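Local coordinates for PBP domain-containing protein (Vibrio parahaemolyticus, PDB 3MUQ), which is of unknown function but has a periplasmic-binding-protein domain and probably binds a small ligand outside the cytoplasm, at residues H6-T11 with D54-M59; P156-A161 with N180-E185; V200-P205 with G215-S220. One frame throughout, in Å; residues are numbered along the deposited sequence.

Contact 1: residues H6-T11 with D54-M59; sequences HVRLAT and DVDLVM
Arg8 reaches across to Asp56, its NH1 in a salt bridge with OD2 at 2.8 Å and the guanidinium plane turned 88° from the carboxylate. The same OD2 accepts the backbone N-H of Arg8 on its anti side, a little out of the carboxylate plane, along a nearly straight N-H...O line (177°). The other carboxylate oxygen, OD1, accepts a hydrogen bond from Asn212 N, which helps fix the carboxylate's rotation. A bend at chi3 (-67°) sets Arg8 NE to donate to Asp54 O at 3.1 Å. Past this polar end, the two segments pair as parallel strands, Ala10 N to Leu57 O at 3.1 Å and Met59 N to Ala10 O at 2.9 Å. Strand 57-60 flanks strand 6-12, whose other edge bonds to strand 35-41, in the parallel part of an alpha/beta domain of the periplasmic-binding-protein superfamily. On the face carrying Leu9 and Leu57, Leu9 CD1 rests 3.8 Å from Leu57 CG and also touches Met59 CB, while Leu57 CD2 meets Val7 CG1. On the face of Ala10, its CB packs on Val55 CG2 (3.8 Å) and Val58 CG1, with helix 43-51 lying over Ala10 and Val58. Thr11 OG1 donates to Met59 O at 2.6 Å.

Contact 2: residues P156-A161 with N180-E185; sequences PTLNMA and NKLDLE
Leu182 and Leu158 cross at about a right angle, the branched end of Leu182 laid against the root of the helix side chain. Leu182 CD1 lies 3.8 Å from Leu158 CB and makes a looser contact with Leu158 CD1, while the second methyl, CD2, sits 3.5 Å from Leu158 O. Leu182 points its CB at the helix, and CG, anti to the carbonyl carbon (chi1 -61°), lies beside the backbone N. Leu184, two residues on, straddles the next part of the same helical surface: its CD1 is 4.1 Å from Ala161 CB and also near Leu158 O, and its CD2 is 3.7 Å from Ala161 O. Between the two leucines Asp183 centres an inverse gamma turn in the loop that joins helix 172-178 to strand 185-188, in the lobe remote from the N-terminus of this two-lobed, binding-protein-like fold. Toward solvent, Asn159 OD1 lies 3.8 Å from Leu182 CD2, the two side chains again crossing at about a right angle, and 3.9 Å from Lys181 CE, which an extended chain beyond CG brings over obliquely. Trp175 of helix 172-178 touches both Leu182 and Leu184, and the backbone of Asp183 is hydrogen-bonded to Ser162 OG and Gln165 NE2.

Contact 3: residues V200-P205 with G215-S220; sequences VILVNP and GAKAFS
Leu202 makes the apolar part of this contact, its isobutyl fork set against one side of the helix. CD2 lies 3.9 Å from Ala216 CB and 3.6 Å from Ala216 O, and it also touches Ser220 CB at 4.0 Å, one helical turn further on. The other methyl, CD1, packs 4.0 Å from Lys217 CB, on the aliphatic root of a side chain whose ammonium is engaged by Asp221. CG is anti to the carbonyl carbon (chi1 -53°), and an extended chi2 places CD1 toward Lys217. The polar part is bridged by water: one molecule donates to Val200 O at 2.8 Å and accepts from Ser220 OG at 2.7 Å. That hydroxyl, anti to its backbone N (chi1 176°), is also hydrogen-bonded to Arg79 NH1, while Val200 CG1 stands 4.0 Å from the same oxygen in van der Waals contact. Strand 200-203 and helix segment 215-220 run at 167° to each other, their axes 8.8 Å apart at closest, as where a helix packs over a sheet in an alpha/beta domain. Leu57 of the adjoining strand 57-60 touches Val200, Leu202 and Ala216; strand 75-76 adds Val76 beside Leu202, and Arg172 and Leu176 of the second subunit pack on Lys217 and Ala218.

How the contacts relate
Contacts 1 and 3 belong to one lobe, their centres about 8 Å apart, and share a sheet: strand 57-60 is the antiparallel neighbour of strand 195-203, with Val58 O and Ile201 N in a probable hydrogen bond. Contact 1 joins strand to strand by backbone bonds and ends in a buried carboxylate gripped by an arginine; contact 3 sets a helix on that sheet through methyl packing and a single water. Contact 2 lies across the chain's centre, about 40 Å from contact 1 and 41 Å from contact 3 between centres, where a loop meets a helix almost wholly through leucine methyls. All three are largely buried, though Lys181 and Asn159 carry contact 2 toward the surface.

Contact 1: residues H6-T11 with D54-M59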
loop_
_atom_site.group_PDB
_atom_site.type_symbol
_atom_site.label_atom_id
_atom_site.label_comp_id
_atom_site.label_asym_id
_atom_site.label_seq_id
_atom_site.Cartn_x
_atom_site.Cartn_y
_atom_site.Cartn_z
ATOM N N HIS A 6 -13.583 -4.938 21.583
ATOM C CA HIS A 6 -12.848 -6.073 21.043
ATOM C C HIS A 6 -13.111 -6.351 19.571
ATOM O O HIS A 6 -14.253 -6.353 19.118
ATOM C CB HIS A 6 -13.068 -7.313 21.917
ATOM C CG HIS A 6 -12.419 -7.206 23.261
ATOM N ND1 HIS A 6 -11.146 -7.680 23.516
ATOM C CD2 HIS A 6 -12.850 -6.642 24.416
ATOM C CE1 HIS A 6 -10.830 -7.428 24.773
ATOM N NE2 HIS A 6 -11.846 -6.800 25.342
ATOM N N VAL A 7 -12.025 -6.539 18.830
ATOM C CA VAL A 7 -12.096 -6.785 17.404
ATOM C C VAL A 7 -11.474 -8.147 17.145
ATOM O O VAL A 7 -10.339 -8.391 17.524
ATOM C CB VAL A 7 -11.303 -5.721 16.612
ATOM C CG1 VAL A 7 -11.453 -5.965 15.113
ATOM C CG2 VAL A 7 -11.763 -4.301 16.994
ATOM N N ARG A 8 -12.224 -9.044 16.525
ATOM C CA ARG A 8 -11.714 -10.369 16.229
ATOM C C ARG A 8 -11.272 -10.440 14.770
ATOM O O ARG A 8 -12.062 -10.164 13.864
ATOM C CB ARG A 8 -12.787 -11.426 16.532
ATOM C CG ARG A 8 -13.262 -11.406 17.973
ATOM C CD ARG A 8 -14.300 -12.489 18.246
ATOM N NE ARG A 8 -15.555 -12.256 17.538
ATOM C CZ ARG A 8 -16.141 -11.069 17.430
ATOM N NH1 ARG A 8 -15.592 -10.001 18.006
ATOM N NH2 ARG A 8 -17.278 -10.953 16.744
ATOM N N LEU A 9 -10.007 -10.812 14.566
ATOM C CA LEU A 9 -9.400 -10.933 13.244
ATOM C C LEU A 9 -9.076 -12.385 12.944
ATOM O O LEU A 9 -8.348 -13.025 13.703
ATOM C CB LEU A 9 -8.081 -10.136 13.193
ATOM C CG LEU A 9 -7.231 -10.335 11.932
ATOM C CD1 LEU A 9 -7.960 -9.788 10.674
ATOM C CD2 LEU A 9 -5.846 -9.702 12.089
ATOM N N ALA A 10 -9.611 -12.914 11.847
ATOM C CA ALA A 10 -9.162 -14.217 11.357
ATOM C C ALA A 10 -8.048 -13.988 10.349
ATOM O O ALA A 10 -8.178 -13.150 9.443
ATOM C CB ALA A 10 -10.324 -15.015 10.708
ATOM N N THR A 11 -6.943 -14.710 10.499
ATOM C CA THR A 11 -5.882 -14.636 9.491
ATOM C C THR A 11 -5.218 -15.994 9.315
ATOM O O THR A 11 -5.628 -16.972 9.937
ATOM C CB THR A 11 -4.809 -13.571 9.858
ATOM O OG1 THR A 11 -3.999 -13.272 8.709
ATOM C CG2 THR A 11 -3.935 -14.064 11.006
ATOM N N ASP A 54 -18.131 -15.508 12.760
ATOM C CA ASP A 54 -17.435 -15.803 14.012
ATOM C C ASP A 54 -16.479 -14.669 14.372
ATOM O O ASP A 54 -16.140 -14.501 15.541
ATOM C CB ASP A 54 -16.602 -17.098 13.915
ATOM C CG ASP A 54 -17.397 -18.297 13.436
ATOM O OD1 ASP A 54 -18.644 -18.254 13.448
ATOM O OD2 ASP A 54 -16.759 -19.308 13.052
ATOM N N VAL A 55 -16.015 -13.930 13.355
ATOM C CA VAL A 55 -15.036 -12.864 13.535
ATOM C C VAL A 55 -15.529 -11.591 12.834
ATOM O O VAL A 55 -16.518 -11.626 12.094
ATOM C CB VAL A 55 -13.656 -13.249 12.953
ATOM C CG1 VAL A 55 -13.046 -14.445 13.696
ATOM C CG2 VAL A 55 -13.765 -13.526 11.453
ATOM N N ASP A 56 -14.823 -10.482 13.035
ATOM C CA ASP A 56 -15.269 -9.189 12.503
ATOM C C ASP A 56 -14.642 -8.815 11.173
ATOM O O ASP A 56 -15.214 -8.020 10.423
ATOM C CB ASP A 56 -15.005 -8.082 13.513
ATOM C CG ASP A 56 -15.606 -8.389 14.870
ATOM O OD1 ASP A 56 -16.819 -8.675 14.924
ATOM O OD2 ASP A 56 -14.870 -8.340 15.875
ATOM N N LEU A 57 -13.453 -9.349 10.904
ATOM C CA LEU A 57 -12.807 -9.142 9.614
ATOM C C LEU A 57 -11.735 -10.199 9.380
ATOM O O LEU A 57 -11.340 -10.912 10.309
ATOM C CB LEU A 57 -12.228 -7.722 9.498
ATOM C CG LEU A 57 -10.885 -7.394 10.179
ATOM C CD1 LEU A 57 -10.404 -5.998 9.760
ATOM C CD2 LEU A 57 -10.982 -7.499 11.709
ATOM N N VAL A 58 -11.265 -10.298 8.139
ATOM C CA VAL A 58 -10.266 -11.291 7.777
ATOM C C VAL A 58 -9.075 -10.672 7.051
ATOM O O VAL A 58 -9.194 -9.641 6.377
ATOM C CB VAL A 58 -10.848 -12.408 6.867
ATOM C CG1 VAL A 58 -12.019 -13.133 7.542
ATOM C CG2 VAL A 58 -11.273 -11.821 5.542
HETATM N N MSE A 59 -7.920 -11.309 7.193
HETATM C CA MSE A 59 -6.723 -10.885 6.480
HETATM C C MSE A 59 -6.067 -12.110 5.876
HETATM O O MSE A 59 -5.571 -12.959 6.605
HETATM C CB MSE A 59 -5.755 -10.200 7.440
HETATM C CG MSE A 59 -4.427 -9.778 6.798
HETATM SE SE MSE A 59 -3.177 -9.040 8.112
HETATM C CE MSE A 59 -4.255 -7.510 8.725
HETATM O O HOH W 1 -19.315 -13.571 16.622
#

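Contact 2: residues P156-A161 with N180-E185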
loop_
_atom_site.group_PDB
_atom_site.type_symbol
_atom_site.label_atom_id
_atom_site.label_comp_id
_atom_site.label_asym_id
_atom_site.label_seq_id
_atom_site.Cartn_x
_atom_site.Cartn_y
_atom_site.Cartn_z
ATOM N N PRO A 156 22.590 -5.201 3.535
ATOM C CA PRO A 156 23.853 -5.852 3.920
ATOM C C PRO A 156 23.875 -7.329 3.507
ATOM O O PRO A 156 24.922 -7.834 3.119
ATOM C CB PRO A 156 23.865 -5.718 5.449
ATOM C CG PRO A 156 23.071 -4.408 5.682
ATOM C CD PRO A 156 21.953 -4.497 4.667
ATOM N N THR A 157 22.733 -8.000 3.595
ATOM C CA THR A 157 22.604 -9.376 3.116
ATOM C C THR A 157 22.926 -9.456 1.621
ATOM O O THR A 157 23.719 -10.295 1.211
ATOM C CB THR A 157 21.205 -9.955 3.434
ATOM O OG1 THR A 157 21.055 -10.025 4.854
ATOM C CG2 THR A 157 21.036 -11.363 2.852
ATOM N N LEU A 158 22.345 -8.565 0.816
ATOM C CA LEU A 158 22.727 -8.487 -0.603
ATOM C C LEU A 158 24.238 -8.241 -0.811
ATOM O O LEU A 158 24.880 -8.911 -1.637
ATOM C CB LEU A 158 21.896 -7.423 -1.344
ATOM C CG LEU A 158 20.422 -7.809 -1.577
ATOM C CD1 LEU A 158 19.591 -6.603 -2.046
ATOM C CD2 LEU A 158 20.284 -8.981 -2.554
ATOM N N ASN A 159 24.802 -7.272 -0.083
ATOM C CA ASN A 159 26.230 -6.968 -0.182
ATOM C C ASN A 159 27.052 -8.205 0.128
ATOM O O ASN A 159 28.054 -8.485 -0.529
ATOM C CB ASN A 159 26.634 -5.825 0.775
ATOM C CG ASN A 159 25.989 -4.494 0.400
ATOM O OD1 ASN A 159 25.712 -4.241 -0.770
ATOM N ND2 ASN A 159 25.751 -3.636 1.401
HETATM N N MSE A 160 26.613 -8.958 1.130
HETATM C CA MSE A 160 27.307 -10.188 1.494
HETATM C C MSE A 160 27.208 -11.216 0.359
HETATM O O MSE A 160 28.195 -11.854 -0.004
HETATM C CB MSE A 160 26.747 -10.757 2.810
HETATM C CG MSE A 160 27.596 -11.875 3.415
HETATM SE SE MSE A 160 29.416 -11.256 3.904
HETATM C CE MSE A 160 28.866 -9.818 5.050
ATOM N N ALA A 161 26.017 -11.372 -0.208
ATOM C CA ALA A 161 25.829 -12.331 -1.290
ATOM C C ALA A 161 26.708 -11.977 -2.504
ATOM O O ALA A 161 27.239 -12.864 -3.179
ATOM C CB ALA A 161 24.344 -12.427 -1.679
ATOM N N ASN A 180 22.843 -1.881 -8.901
ATOM C CA ASN A 180 23.936 -1.149 -9.540
ATOM C C ASN A 180 25.305 -1.446 -8.916
ATOM O O ASN A 180 26.340 -1.255 -9.554
ATOM C CB ASN A 180 23.658 0.361 -9.525
ATOM C CG ASN A 180 23.867 0.991 -8.138
ATOM O OD1 ASN A 180 23.009 0.889 -7.250
ATOM N ND2 ASN A 180 25.010 1.655 -7.958
ATOM N N LYS A 181 25.311 -1.916 -7.672
ATOM C CA LYS A 181 26.567 -2.231 -6.997
ATOM C C LYS A 181 26.690 -3.714 -6.612
ATOM O O LYS A 181 27.565 -4.092 -5.837
ATOM C CB LYS A 181 26.762 -1.335 -5.766
ATOM C CG LYS A 181 25.810 -1.588 -4.611
ATOM C CD LYS A 181 25.960 -0.487 -3.553
ATOM C CE LYS A 181 25.128 -0.755 -2.305
ATOM N NZ LYS A 181 24.940 0.471 -1.464
ATOM N N LEU A 182 25.816 -4.556 -7.152
ATOM C CA LEU A 182 25.888 -5.988 -6.866
ATOM C C LEU A 182 26.361 -6.772 -8.091
ATOM O O LEU A 182 25.912 -6.527 -9.203
ATOM C CB LEU A 182 24.523 -6.510 -6.402
ATOM C CG LEU A 182 24.000 -5.866 -5.109
ATOM C CD1 LEU A 182 22.524 -6.199 -4.846
ATOM C CD2 LEU A 182 24.888 -6.264 -3.932
ATOM N N ASP A 183 27.260 -7.723 -7.880
ATOM C CA ASP A 183 27.670 -8.620 -8.955
ATOM C C ASP A 183 26.769 -9.839 -8.926
ATOM O O ASP A 183 27.241 -10.956 -8.738
ATOM C CB ASP A 183 29.124 -9.073 -8.771
ATOM C CG ASP A 183 30.127 -7.975 -9.068
ATOM O OD1 ASP A 183 29.737 -6.907 -9.591
ATOM O OD2 ASP A 183 31.324 -8.188 -8.778
ATOM N N LEU A 184 25.469 -9.608 -9.083
ATOM C CA LEU A 184 24.467 -10.653 -9.003
ATOM C C LEU A 184 23.401 -10.330 -10.043
ATOM O O LEU A 184 23.371 -9.219 -10.573
ATOM C CB LEU A 184 23.806 -10.635 -7.616
ATOM C CG LEU A 184 24.692 -10.722 -6.364
ATOM C CD1 LEU A 184 23.880 -10.336 -5.118
ATOM C CD2 LEU A 184 25.297 -12.105 -6.225
ATOM N N GLU A 185 22.523 -11.290 -10.293
ATOM C CA GLU A 185 21.346 -11.111 -11.145
ATOM C C GLU A 185 20.160 -11.777 -10.471
ATOM O O GLU A 185 20.338 -12.614 -9.579
ATOM C CB GLU A 185 21.536 -11.823 -12.483
ATOM C CG GLU A 185 22.247 -11.051 -13.549
ATOM C CD GLU A 185 22.409 -11.866 -14.836
ATOM O OE1 GLU A 185 22.176 -13.104 -14.820
ATOM O OE2 GLU A 185 22.776 -11.257 -15.868
#

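Contact 3: residues V200-P205 with G215-S220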
loop_
_atom_site.group_PDB
_atom_site.type_symbol
_atom_site.label_atom_id
_atom_site.label_comp_id
_atom_site.label_asym_id
_atom_site.label_seq_id
_atom_site.Cartn_x
_atom_site.Cartn_y
_atom_site.Cartn_z
ATOM N N VAL A 200 -7.332 -7.217 3.436
ATOM C CA VAL A 200 -8.107 -7.215 4.655
ATOM C C VAL A 200 -9.537 -6.929 4.220
ATOM O O VAL A 200 -9.793 -5.991 3.440
ATOM C CB VAL A 200 -7.584 -6.152 5.661
ATOM C CG1 VAL A 200 -7.454 -4.806 4.983
ATOM C CG2 VAL A 200 -8.518 -6.046 6.869
ATOM N N ILE A 201 -10.462 -7.764 4.689
ATOM C CA ILE A 201 -11.857 -7.671 4.274
ATOM C C ILE A 201 -12.792 -7.759 5.474
ATOM O O ILE A 201 -12.671 -8.660 6.313
ATOM C CB ILE A 201 -12.205 -8.805 3.289
ATOM C CG1 ILE A 201 -11.135 -8.890 2.199
ATOM C CG2 ILE A 201 -13.612 -8.607 2.696
ATOM C CD1 ILE A 201 -11.294 -10.094 1.267
ATOM N N LEU A 202 -13.730 -6.826 5.537
ATOM C CA LEU A 202 -14.675 -6.755 6.636
ATOM C C LEU A 202 -15.795 -7.774 6.474
ATOM O O LEU A 202 -16.305 -7.976 5.374
ATOM C CB LEU A 202 -15.297 -5.368 6.672
ATOM C CG LEU A 202 -14.282 -4.232 6.709
ATOM C CD1 LEU A 202 -15.029 -2.891 6.765
ATOM C CD2 LEU A 202 -13.346 -4.409 7.900
ATOM N N VAL A 203 -16.208 -8.386 7.576
ATOM C CA VAL A 203 -17.384 -9.235 7.534
ATOM C C VAL A 203 -18.615 -8.368 7.268
ATOM O O VAL A 203 -18.788 -7.309 7.872
ATOM C CB VAL A 203 -17.525 -10.078 8.814
ATOM C CG1 VAL A 203 -18.883 -10.795 8.847
ATOM C CG2 VAL A 203 -16.315 -11.064 8.931
ATOM N N ASN A 204 -19.455 -8.806 6.337
ATOM C CA ASN A 204 -20.601 -8.008 5.915
ATOM C C ASN A 204 -21.594 -7.748 7.064
ATOM O O ASN A 204 -22.232 -8.673 7.553
ATOM C CB ASN A 204 -21.297 -8.715 4.764
ATOM C CG ASN A 204 -22.419 -7.885 4.158
ATOM O OD1 ASN A 204 -22.869 -6.887 4.737
ATOM N ND2 ASN A 204 -22.873 -8.295 2.978
ATOM N N PRO A 205 -21.734 -6.483 7.493
ATOM C CA PRO A 205 -22.593 -6.205 8.656
ATOM C C PRO A 205 -24.067 -6.433 8.341
ATOM O O PRO A 205 -24.882 -6.542 9.246
ATOM C CB PRO A 205 -22.340 -4.720 8.928
ATOM C CG PRO A 205 -21.972 -4.160 7.598
ATOM C CD PRO A 205 -21.148 -5.251 6.941
ATOM N N GLY A 215 -15.420 -1.348 15.024
ATOM C CA GLY A 215 -14.044 -1.641 15.364
ATOM C C GLY A 215 -13.267 -2.217 14.190
ATOM O O GLY A 215 -12.099 -1.875 13.980
ATOM N N ALA A 216 -13.905 -3.104 13.430
ATOM C CA ALA A 216 -13.253 -3.719 12.268
ATOM C C ALA A 216 -12.948 -2.676 11.192
ATOM O O ALA A 216 -11.857 -2.649 10.608
ATOM C CB ALA A 216 -14.127 -4.862 11.692
ATOM N N LYS A 217 -13.902 -1.805 10.910
ATOM C CA LYS A 217 -13.617 -0.758 9.940
ATOM C C LYS A 217 -12.543 0.234 10.435
ATOM O O LYS A 217 -11.733 0.719 9.651
ATOM C CB LYS A 217 -14.884 -0.027 9.490
ATOM C CG LYS A 217 -14.563 0.926 8.332
ATOM C CD LYS A 217 -15.796 1.465 7.658
ATOM C CE LYS A 217 -15.412 2.389 6.496
ATOM N NZ LYS A 217 -14.716 3.611 6.991
ATOM N N ALA A 218 -12.525 0.539 11.729
ATOM C CA ALA A 218 -11.443 1.378 12.249
ATOM C C ALA A 218 -10.057 0.731 12.008
ATOM O O ALA A 218 -9.093 1.399 11.646
ATOM C CB ALA A 218 -11.655 1.672 13.735
ATOM N N PHE A 219 -9.964 -0.574 12.207
ATOM C CA PHE A 219 -8.694 -1.276 12.044
ATOM C C PHE A 219 -8.279 -1.238 10.582
ATOM O O PHE A 219 -7.125 -0.954 10.261
ATOM C CB PHE A 219 -8.829 -2.726 12.539
ATOM C CG PHE A 219 -7.532 -3.479 12.603
ATOM C CD1 PHE A 219 -6.344 -2.822 12.886
ATOM C CD2 PHE A 219 -7.505 -4.848 12.407
ATOM C CE1 PHE A 219 -5.155 -3.501 12.952
ATOM C CE2 PHE A 219 -6.318 -5.543 12.470
ATOM C CZ PHE A 219 -5.133 -4.864 12.747
ATOM N N SER A 220 -9.234 -1.514 9.698
ATOM C CA SER A 220 -8.964 -1.503 8.263
ATOM C C SER A 220 -8.559 -0.105 7.808
ATOM O O SER A 220 -7.550 0.039 7.139
ATOM C CB SER A 220 -10.180 -1.983 7.463
ATOM O OG SER A 220 -9.937 -1.874 6.068
HETATM O O HOH W 2 -11.188 -3.896 4.704
#